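PDB 1U60: glutaminase 1 from Escherichia coli, which catalyses the hydrolysis of L-glutamine to L-glutamate and ammonium. Local coordinates for residues Gln8-Gln13 with Ala300-Tyr305. Sequence-based numbering, arbitrary orientation.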
loop_
_atom_site.group_PDB
_atom_site.type_symbol
_atom_site.label_atom_id
_atom_site.label_comp_id
_atom_site.label_asym_id
_atom_site.label_seq_id
_atom_site.Cartn_x
_atom_site.Cartn_y
_atom_site.Cartn_z
ATOM N N GLN A 8 4.885 5.080 -27.919
ATOM C CA GLN A 8 3.945 4.499 -28.836
ATOM C C GLN A 8 4.236 2.993 -28.976
ATOM O O GLN A 8 3.321 2.203 -29.028
ATOM C CB GLN A 8 3.983 5.182 -30.199
ATOM C CG GLN A 8 2.936 4.592 -31.140
ATOM C CD GLN A 8 1.515 4.994 -30.760
ATOM O OE1 GLN A 8 0.620 4.158 -30.632
ATOM N NE2 GLN A 8 1.308 6.268 -30.586
ATOM N N GLN A 9 5.512 2.608 -29.002
ATOM C CA GLN A 9 5.871 1.185 -29.063
ATOM C C GLN A 9 5.377 0.412 -27.871
ATOM O O GLN A 9 4.957 -0.721 -27.996
ATOM C CB GLN A 9 7.393 0.969 -29.142
ATOM C CG GLN A 9 8.011 1.241 -30.497
ATOM C CD GLN A 9 9.519 1.041 -30.480
ATOM O OE1 GLN A 9 10.035 0.212 -29.689
ATOM N NE2 GLN A 9 10.236 1.776 -31.351
ATOM N N ALA A 10 5.460 1.019 -26.694
ATOM C CA ALA A 10 4.998 0.381 -25.480
ATOM C C ALA A 10 3.516 0.115 -25.495
ATOM O O ALA A 10 3.126 -0.990 -25.188
ATOM C CB ALA A 10 5.405 1.184 -24.247
ATOM N N VAL A 11 2.663 1.087 -25.881
ATOM C CA VAL A 11 1.236 0.815 -25.937
ATOM C C VAL A 11 0.892 -0.167 -27.077
ATOM O O VAL A 11 -0.002 -0.982 -26.911
ATOM C CB VAL A 11 0.293 2.080 -26.072
ATOM C CG1 VAL A 11 0.506 3.018 -24.873
ATOM C CG2 VAL A 11 0.482 2.813 -27.341
ATOM N N ASP A 12 1.558 -0.033 -28.221
ATOM C CA ASP A 12 1.400 -1.006 -29.326
ATOM C C ASP A 12 1.715 -2.444 -28.935
ATOM O O ASP A 12 0.918 -3.359 -29.186
ATOM C CB ASP A 12 2.260 -0.592 -30.541
ATOM C CG ASP A 12 1.664 0.620 -31.286
ATOM O OD1 ASP A 12 0.535 1.032 -30.974
ATOM O OD2 ASP A 12 2.252 1.190 -32.222
ATOM N N GLN A 13 2.844 -2.650 -28.285
ATOM C CA GLN A 13 3.235 -3.995 -27.850
ATOM C C GLN A 13 2.342 -4.540 -26.746
ATOM O O GLN A 13 2.014 -5.729 -26.736
ATOM C CB GLN A 13 4.707 -3.996 -27.438
ATOM C CG GLN A 13 5.600 -3.603 -28.628
ATOM C CD GLN A 13 7.105 -3.704 -28.384
ATOM O OE1 GLN A 13 7.558 -3.951 -27.256
ATOM N NE2 GLN A 13 7.887 -3.513 -29.459
ATOM N N ALA A 300 3.990 -0.391 -18.071
ATOM C CA ALA A 300 4.786 0.044 -16.955
ATOM C C ALA A 300 6.088 -0.779 -16.917
ATOM O O ALA A 300 7.172 -0.232 -16.653
ATOM C CB ALA A 300 4.021 -0.100 -15.637
ATOM N N LYS A 301 5.997 -2.064 -17.224
ATOM C CA LYS A 301 7.178 -2.938 -17.169
ATOM C C LYS A 301 8.145 -2.594 -18.307
ATOM O O LYS A 301 9.364 -2.546 -18.132
ATOM C CB LYS A 301 6.770 -4.385 -17.308
ATOM C CG LYS A 301 7.932 -5.364 -17.208
ATOM C CD LYS A 301 7.462 -6.772 -16.859
ATOM C CE LYS A 301 8.646 -7.729 -16.689
ATOM N NZ LYS A 301 8.582 -8.837 -17.680
ATOM N N GLN A 302 7.599 -2.367 -19.486
ATOM C CA GLN A 302 8.415 -2.028 -20.658
ATOM C C GLN A 302 9.138 -0.697 -20.451
ATOM O O GLN A 302 10.266 -0.553 -20.905
ATOM C CB GLN A 302 7.570 -1.920 -21.915
ATOM C CG GLN A 302 7.039 -3.219 -22.523
ATOM C CD GLN A 302 6.154 -2.922 -23.735
ATOM O OE1 GLN A 302 6.674 -2.529 -24.798
ATOM N NE2 GLN A 302 4.821 -3.016 -23.555
ATOM N N LEU A 303 8.506 0.271 -19.767
ATOM C CA LEU A 303 9.089 1.596 -19.606
ATOM C C LEU A 303 9.880 1.728 -18.298
ATOM O O LEU A 303 10.499 2.780 -18.065
ATOM C CB LEU A 303 7.995 2.683 -19.712
ATOM C CG LEU A 303 7.259 2.782 -21.041
ATOM C CD1 LEU A 303 6.195 3.888 -21.000
ATOM C CD2 LEU A 303 8.235 2.972 -22.210
ATOM N N GLY A 304 9.874 0.675 -17.468
ATOM C CA GLY A 304 10.666 0.607 -16.241
ATOM C C GLY A 304 10.120 1.448 -15.069
ATOM O O GLY A 304 10.900 1.939 -14.259
ATOM N N TYR A 305 8.797 1.654 -15.000
ATOM C CA TYR A 305 8.196 2.457 -13.906
ATOM C C TYR A 305 7.593 1.640 -12.778
ATOM O O TYR A 305 6.763 0.747 -13.016
ATOM C CB TYR A 305 7.102 3.382 -14.439
ATOM C CG TYR A 305 7.618 4.378 -15.444
ATOM C CD1 TYR A 305 8.672 5.252 -15.106
ATOM C CD2 TYR A 305 7.015 4.507 -16.703
ATOM C CE1 TYR A 305 9.128 6.196 -16.016
ATOM C CE2 TYR A 305 7.499 5.427 -17.606
ATOM C CZ TYR A 305 8.536 6.271 -17.259
ATOM O OH TYR A 305 9.019 7.217 -18.148
#
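Residues 8-13 of helix 4-18 and 300-305 at the end of helix 290-303 come nearest at Ala10 and Gln302, whose CA atoms lie 6.4 Å apart. These are the N- and C-terminal helices of the serine beta-lactamase-like fold of glutaminases, packed side by side on the five-stranded antiparallel sheet. Val11 rests on Val43 and Ile45 of strand 42-47, and Leu303 reaches Ile45 and Met274, so the two helices share a floor of strands. The small methyl of Ala10 points at helix 290-303 and lets it come near; the branch ending in CD2 of Leu303 runs alongside, with CD2 of Leu303 3.9 Å from CB of Ala10. On the side of this apolar step away from the sheet, Gln302 reaches across the groove. Its CG stands anti to the carbonyl carbon (chi1 -73°) and the chain is extended beyond CG, which carries the amide over to the backbone of the first helix. There NE2 of Gln302 donates to O of Ala10 at 3.1 Å, a somewhat bent bond (142° at the hydrogen) that meets a lone pair in the carbonyl plane. The same NE2 is also hydrogen-bonded to OG of Ser298, one turn earlier on its own helix, so the amide nitrogen is held from both helices and its rotation is largely fixed. Gln13, one turn after Ala10, crosses the end of Gln302 obliquely, the two amide planes almost parallel, and OE1 of Gln302 lies 3.6 Å from CB of Gln13. Helix 290-303 finishes just beyond, in a Schellman motif: Gly304 takes positive phi (76°), and N of Tyr305 bonds back to O of Ala300 at 3.0 Å. The turn sets one face of the Tyr305 ring against the backbone, with O of Leu303 centred on that face at a height of 3.9 Å.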